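Local coordinates for protein pyrethroid hydrolase (Sphingobium faniae, PDB 5Y5R) that hydrolyses the ester bond of pyrethroid insecticides, splitting cypermethrin and both permethrin isomers into an alcohol and a cyclopropanecarboxylic acid, at residues 23-28 and 239-244; 197-202 and 230-235. All coordinates share one frame; numbering follows the deposited sequence.

Contact 1. Residues 23-28 and 239-244. With SO4 (sulfate ion), chain H.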
loop_
_atom_site.group_PDB
_atom_site.type_symbol
_atom_site.label_atom_id
_atom_site.label_comp_id
_atom_site.label_asym_id
_atom_site.label_seq_id
_atom_site.Cartn_x
_atom_site.Cartn_y
_atom_site.Cartn_z
ATOM N N VAL A 23 3.674 4.205 13.684
ATOM C CA VAL A 23 5.009 4.789 13.592
ATOM C C VAL A 23 5.789 4.723 14.910
ATOM O O VAL A 23 6.897 4.158 14.934
ATOM C CB VAL A 23 4.911 6.224 13.063
ATOM C CG1 VAL A 23 6.220 6.946 13.290
ATOM C CG2 VAL A 23 4.538 6.182 11.576
ATOM N N PRO A 24 5.267 5.250 16.024
ATOM C CA PRO A 24 6.028 5.165 17.278
ATOM C C PRO A 24 6.332 3.742 17.714
ATOM O O PRO A 24 7.390 3.517 18.325
ATOM C CB PRO A 24 5.121 5.887 18.284
ATOM C CG PRO A 24 3.736 5.798 17.688
ATOM C CD PRO A 24 3.972 5.935 16.232
ATOM N N LEU A 25 5.455 2.770 17.409
ATOM C CA LEU A 25 5.724 1.397 17.842
ATOM C C LEU A 25 6.955 0.823 17.152
ATOM O O LEU A 25 7.781 0.162 17.797
ATOM C CB LEU A 25 4.519 0.498 17.596
ATOM C CG LEU A 25 3.280 0.957 18.360
ATOM C CD1 LEU A 25 2.081 0.105 17.990
ATOM C CD2 LEU A 25 3.543 0.988 19.848
ATOM N N LEU A 26 7.107 1.072 15.852
ATOM C CA LEU A 26 8.318 0.649 15.147
ATOM C C LEU A 26 9.538 1.461 15.598
ATOM O O LEU A 26 10.651 0.921 15.680
ATOM C CB LEU A 26 8.098 0.754 13.628
ATOM C CG LEU A 26 7.045 -0.182 13.005
ATOM C CD1 LEU A 26 6.717 0.185 11.556
ATOM C CD2 LEU A 26 7.509 -1.607 13.054
ATOM N N GLU A 27 9.351 2.749 15.913
ATOM C CA GLU A 27 10.450 3.554 16.449
ATOM C C GLU A 27 10.981 2.984 17.760
ATOM O O GLU A 27 12.164 3.145 18.074
ATOM C CB GLU A 27 10.007 5.007 16.610
ATOM C CG GLU A 27 9.986 5.729 15.271
ATOM C CD GLU A 27 9.428 7.139 15.308
ATOM O OE1 GLU A 27 8.695 7.493 16.268
ATOM O OE2 GLU A 27 9.726 7.891 14.341
ATOM N N ALA A 28 10.121 2.345 18.552
ATOM C CA ALA A 28 10.576 1.676 19.762
ATOM C C ALA A 28 11.422 0.443 19.445
ATOM O O ALA A 28 12.256 0.040 20.263
ATOM C CB ALA A 28 9.372 1.274 20.622
ATOM N N ARG A 239 -0.004 -5.605 16.894
ATOM C CA ARG A 239 0.253 -6.857 16.195
ATOM C C ARG A 239 0.855 -6.594 14.828
ATOM O O ARG A 239 1.735 -7.336 14.368
ATOM C CB ARG A 239 -1.042 -7.662 16.037
ATOM C CG ARG A 239 -1.510 -8.331 17.338
ATOM C CD ARG A 239 -2.929 -8.897 17.306
ATOM N NE ARG A 239 -3.926 -7.861 17.609
ATOM C CZ ARG A 239 -5.248 -8.060 17.713
ATOM N NH1 ARG A 239 -5.774 -9.273 17.583
ATOM N NH2 ARG A 239 -6.057 -7.030 17.969
ATOM N N LEU A 240 0.392 -5.529 14.173
ATOM C CA LEU A 240 0.871 -5.195 12.844
ATOM C C LEU A 240 2.306 -4.735 12.884
ATOM O O LEU A 240 3.136 -5.223 12.116
ATOM C CB LEU A 240 -0.020 -4.112 12.223
ATOM C CG LEU A 240 0.443 -3.626 10.857
ATOM C CD1 LEU A 240 0.579 -4.830 9.906
ATOM C CD2 LEU A 240 -0.510 -2.564 10.278
ATOM N N ALA A 241 2.620 -3.805 13.798
ATOM C CA ALA A 241 3.986 -3.317 13.916
ATOM C C ALA A 241 4.941 -4.428 14.350
ATOM O O ALA A 241 6.109 -4.443 13.936
ATOM C CB ALA A 241 4.047 -2.121 14.888
ATOM N N GLU A 242 4.472 -5.343 15.206
ATOM C CA GLU A 242 5.285 -6.495 15.611
ATOM C C GLU A 242 5.719 -7.323 14.403
ATOM O O GLU A 242 6.893 -7.693 14.267
ATOM C CB GLU A 242 4.503 -7.371 16.590
ATOM C CG GLU A 242 5.265 -8.630 17.017
ATOM C CD GLU A 242 4.497 -9.473 18.034
ATOM O OE1 GLU A 242 3.286 -9.221 18.226
ATOM O OE2 GLU A 242 5.090 -10.409 18.617
ATOM N N ALA A 243 4.766 -7.665 13.534
ATOM C CA ALA A 243 5.107 -8.466 12.365
ATOM C C ALA A 243 6.022 -7.692 11.430
ATOM O O ALA A 243 6.933 -8.269 10.838
ATOM C CB ALA A 243 3.839 -8.904 11.644
ATOM N N ILE A 244 5.806 -6.377 11.282
ATOM C CA ILE A 244 6.700 -5.595 10.421
ATOM C C ILE A 244 8.126 -5.596 10.969
ATOM O O ILE A 244 9.096 -5.743 10.214
ATOM C CB ILE A 244 6.181 -4.154 10.231
ATOM C CG1 ILE A 244 4.835 -4.142 9.510
ATOM C CG2 ILE A 244 7.184 -3.326 9.472
ATOM C CD1 ILE A 244 4.015 -2.836 9.744
HETATM S S SO4 H . -3.298 -4.531 19.063
HETATM O O1 SO4 H . -2.991 -3.137 18.761
HETATM O O2 SO4 H . -2.512 -5.390 18.162
HETATM O O3 SO4 H . -4.734 -4.718 18.937
HETATM O O4 SO4 H . -2.917 -4.850 20.447
#
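While Leu25 and Leu26 press on Ala241 in this alpha/beta hydrolase fold, Arg239 takes no part in the helix contact: sulfate O2 lies at the edge of its guanidinium, in the plane, and O3 near that plane. NE donates to sulfate O2 and NH2 to O3, the bond from Arg239 NE to O2 measuring 2.9 Å. The bend at chi3 (-84°) folds the chain back toward the anion, probably from the crystallisation liquor, which also takes the backbone N of Arg239 and of Glu238 in the helix's first turn.

The segments 23-28 and 239-244, from helices on one side of the central sheet, cross at -41°, their axes 9.3 Å apart. Alanine suits the place where the backbones come nearest, the CA of Ala241 being 6.0 Å from that of Leu26: its methyl meets Leu25 CB at 3.8 Å without a longer side chain between the helices. Leu26, its CB directed along the interface, reaches over Ala241 with its branched end and crosses Ile244 at about a right angle. Val33 backs it from the sheet. With an alanine in its place, Ile244 CG2 would probably lose its leucine partner and a gap would open beside Ala241. Leu26 CD2 lies 4.0 Å from Ile244 CG2 and 3.3 Å from Ala241 O.

Contact 2. Residues 197-202 and 230-235; sequences IEALDD and HAPYYS. With 8NL ((2-methyl-3-phenyl-phenyl)methyl (1~{S})-3-[(~{E})-2-chloranyl-3,3,3-tris(fluoranyl)prop-1-enyl]-2,2-dimethyl-cyclopropane-1-carboxylate), chain G.
Asp202 and His230 lie side by side and point the same way, with the carboxylate and imidazole planes turned 64° apart. Each carries its CG anti to its own backbone N (chi1 -168° in His230), which lays the carboxylate alongside the ring edge that carries ND1. ND1 of His230 donates to OD2 of Asp202 over 2.8 Å. The bond is nearly straight, at 173° about the hydrogen. It stays close to the ring plane and reaches the syn side of the carboxylate, slightly out of that plane.

Asp202 is itself held in orientation: Thr102 OG1 also bonds OD2, and the backbone N of Leu205 bonds OD1, so the carboxylate has little scope to rotate. A histidine suits the partner position because its two ring nitrogens face different ways. While ND1 is engaged with the acid, NE2 on the far edge donates to the ester oxygen O of the bound pyrethroid, 3.3 Å away. This is consistent with the acid-histidine part of the charge relay of an alpha/beta hydrolase, with Asp202 in the loop after strand 194-199 and His230 in the loop after strand 222-226. Ser78, in what looks like the nucleophile elbow, also hydrogen-bonds the ligand through OG and is probably the third member.

Behind this pair the contact becomes apolar. A type I turn from Ala199 to Asp202 swings the chain from the C-terminal end of strand 194-199 to the acid, closed by Asp202 N to Ala199 O at 3.3 Å. The small methyl of Ala199 faces the ring of Pro232, which opens helix 232-235, where its missing N-H costs nothing. Ala199 CB and Pro232 CG stand 4.2 Å apart.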
loop_
_atom_site.group_PDB
_atom_site.type_symbol
_atom_site.label_atom_id
_atom_site.label_comp_id
_atom_site.label_asym_id
_atom_site.label_seq_id
_atom_site.Cartn_x
_atom_site.Cartn_y
_atom_site.Cartn_z
ATOM N N ILE A 197 1.056 -9.522 4.119
ATOM C CA ILE A 197 0.239 -9.553 5.330
ATOM C C ILE A 197 -1.205 -9.476 4.881
ATOM O O ILE A 197 -1.649 -8.420 4.415
ATOM C CB ILE A 197 0.576 -8.402 6.294
ATOM C CG1 ILE A 197 2.064 -8.400 6.639
ATOM C CG2 ILE A 197 -0.287 -8.503 7.558
ATOM C CD1 ILE A 197 2.440 -7.404 7.722
ATOM N N GLU A 198 -1.921 -10.602 4.988
ATOM C CA GLU A 198 -3.322 -10.666 4.620
ATOM C C GLU A 198 -4.152 -10.082 5.744
ATOM O O GLU A 198 -3.853 -10.281 6.926
ATOM C CB GLU A 198 -3.810 -12.113 4.400
ATOM C CG GLU A 198 -2.959 -13.045 3.599
ATOM C CD GLU A 198 -3.504 -14.495 3.643
ATOM O OE1 GLU A 198 -3.906 -14.974 4.726
ATOM O OE2 GLU A 198 -3.537 -15.153 2.598
ATOM N N ALA A 199 -5.227 -9.413 5.365
ATOM C CA ALA A 199 -6.300 -8.988 6.264
ATOM C C ALA A 199 -7.473 -9.929 5.997
ATOM O O ALA A 199 -8.104 -9.837 4.938
ATOM C CB ALA A 199 -6.664 -7.529 6.012
ATOM N N LEU A 200 -7.706 -10.888 6.914
ATOM C CA LEU A 200 -8.635 -11.988 6.648
ATOM C C LEU A 200 -10.067 -11.525 6.365
ATOM O O LEU A 200 -10.781 -12.174 5.583
ATOM C CB LEU A 200 -8.626 -12.967 7.807
ATOM C CG LEU A 200 -7.261 -13.647 7.945
ATOM C CD1 LEU A 200 -7.158 -14.470 9.236
ATOM C CD2 LEU A 200 -7.023 -14.522 6.728
ATOM N N ASP A 201 -10.530 -10.445 7.000
ATOM C CA ASP A 201 -11.926 -10.043 6.853
ATOM C C ASP A 201 -12.093 -8.821 5.954
ATOM O O ASP A 201 -13.075 -8.093 6.087
ATOM C CB ASP A 201 -12.587 -9.799 8.210
ATOM C CG ASP A 201 -12.518 -11.024 9.125
ATOM O OD1 ASP A 201 -12.171 -12.115 8.622
ATOM O OD2 ASP A 201 -12.847 -10.917 10.337
ATOM N N ASP A 202 -11.134 -8.564 5.083
ATOM C CA ASP A 202 -11.231 -7.438 4.172
ATOM C C ASP A 202 -12.356 -7.670 3.144
ATOM O O ASP A 202 -12.459 -8.748 2.544
ATOM C CB ASP A 202 -9.869 -7.219 3.504
ATOM C CG ASP A 202 -9.752 -5.843 2.825
ATOM O OD1 ASP A 202 -10.797 -5.250 2.441
ATOM O OD2 ASP A 202 -8.616 -5.335 2.714
ATOM N N HIS A 230 -10.210 -3.918 6.285
ATOM C CA HIS A 230 -9.367 -3.248 5.294
ATOM C C HIS A 230 -8.160 -2.514 5.887
ATOM O O HIS A 230 -7.150 -2.340 5.200
ATOM C CB HIS A 230 -10.197 -2.244 4.474
ATOM C CG HIS A 230 -9.468 -1.742 3.265
ATOM N ND1 HIS A 230 -8.823 -2.592 2.390
ATOM C CD2 HIS A 230 -9.185 -0.488 2.847
ATOM C CE1 HIS A 230 -8.227 -1.884 1.449
ATOM N NE2 HIS A 230 -8.413 -0.604 1.713
ATOM N N ALA A 231 -8.231 -2.059 7.133
ATOM C CA ALA A 231 -7.221 -1.142 7.670
ATOM C C ALA A 231 -6.640 -1.661 8.984
ATOM O O ALA A 231 -6.978 -1.165 10.067
ATOM C CB ALA A 231 -7.816 0.257 7.840
ATOM N N PRO A 232 -5.759 -2.661 8.929
ATOM C CA PRO A 232 -5.193 -3.180 10.184
ATOM C C PRO A 232 -4.401 -2.122 10.958
ATOM O O PRO A 232 -4.261 -2.235 12.183
ATOM C CB PRO A 232 -4.292 -4.337 9.713
ATOM C CG PRO A 232 -4.662 -4.600 8.294
ATOM C CD PRO A 232 -5.150 -3.294 7.746
ATOM N N TYR A 233 -3.853 -1.107 10.281
ATOM C CA TYR A 233 -3.126 -0.042 10.997
ATOM C C TYR A 233 -4.028 0.770 11.929
ATOM O O TYR A 233 -3.514 1.499 12.796
ATOM C CB TYR A 233 -2.415 0.911 10.017
ATOM C CG TYR A 233 -3.283 1.428 8.886
ATOM C CD1 TYR A 233 -3.407 0.711 7.695
ATOM C CD2 TYR A 233 -3.971 2.627 9.006
ATOM C CE1 TYR A 233 -4.193 1.160 6.688
ATOM C CE2 TYR A 233 -4.755 3.090 7.996
ATOM C CZ TYR A 233 -4.855 2.370 6.838
ATOM O OH TYR A 233 -5.645 2.825 5.847
ATOM N N TYR A 234 -5.346 0.683 11.766
ATOM C CA TYR A 234 -6.273 1.244 12.741
ATOM C C TYR A 234 -6.659 0.257 13.837
ATOM O O TYR A 234 -6.819 0.653 14.990
ATOM C CB TYR A 234 -7.544 1.745 12.062
ATOM C CG TYR A 234 -7.420 2.998 11.223
ATOM C CD1 TYR A 234 -6.418 3.947 11.441
ATOM C CD2 TYR A 234 -8.338 3.226 10.188
ATOM C CE1 TYR A 234 -6.330 5.113 10.622
ATOM C CE2 TYR A 234 -8.277 4.350 9.399
ATOM C CZ TYR A 234 -7.305 5.287 9.591
ATOM O OH TYR A 234 -7.313 6.360 8.734
ATOM N N SER A 235 -6.900 -1.014 13.515
ATOM C CA SER A 235 -7.491 -1.886 14.526
ATOM C C SER A 235 -6.480 -2.689 15.328
ATOM O O SER A 235 -6.787 -3.028 16.470
ATOM C CB SER A 235 -8.513 -2.845 13.911
ATOM O OG SER A 235 -7.931 -3.546 12.861
HETATM C C 8NL G . -10.009 4.680 -0.316
HETATM C C8 8NL G . -11.546 7.360 2.314
HETATM C C9 8NL G . -12.484 8.371 2.128
HETATM C C10 8NL G . -13.676 8.106 1.467
HETATM C C11 8NL G . -13.873 6.804 1.016
HETATM C C12 8NL G . -12.921 5.804 1.215
HETATM C C13 8NL G . -7.854 2.724 0.574
HETATM O O 8NL G . -8.420 1.869 -0.448
HETATM CL CL 8NL G . -10.866 -0.630 -6.681
HETATM C C21 8NL G . -9.870 0.131 -5.438
HETATM C C22 8NL G . -10.093 1.599 -5.166
HETATM F F2 8NL G . -10.734 1.711 -4.016
HETATM F F1 8NL G . -8.976 2.299 -5.132
HETATM F F 8NL G . -10.839 2.069 -6.144
HETATM C C20 8NL G . -8.998 -0.604 -4.745
HETATM C C16 8NL G . -8.103 0.016 -3.694
HETATM C C17 8NL G . -7.516 -1.147 -2.900
HETATM C C18 8NL G . -6.189 -0.999 -3.631
HETATM C C19 8NL G . -8.234 -2.484 -3.145
HETATM C C15 8NL G . -8.357 -0.047 -2.191
HETATM C C14 8NL G . -7.660 1.127 -1.496
HETATM O O1 8NL G . -6.532 1.476 -1.850
HETATM C C2 8NL G . -8.809 3.479 1.513
HETATM C C3 8NL G . -8.628 3.248 2.871
HETATM C C4 8NL G . -9.418 3.866 3.840
HETATM C C5 8NL G . -10.399 4.777 3.460
HETATM C C6 8NL G . -10.629 5.048 2.117
HETATM C C1 8NL G . -9.819 4.403 1.139
HETATM C C7 8NL G . -11.726 6.067 1.854
#

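Overall arrangement
Both contacts are buried, yet contact 2 lies nearer the middle of the molecule, at the ends of sheet strands where the ligand binds, while contact 1 sits about 15 Å away, centre to centre, on the flank of the sheet. Their chemistry follows: contact 1 joins two helices mainly through aliphatic side chains, with a sulfate bound separately at Arg239, whereas contact 2 turns on a directional hydrogen bond with a thin apolar backing. The two meet through Leu240, whose CD2 lies 3.6 Å from Tyr233 N, and whose CD1 packs on Ile197. Helix 232-235 leads directly into helix 237-249, and contact 2 is nested within the loop closed by contact 1.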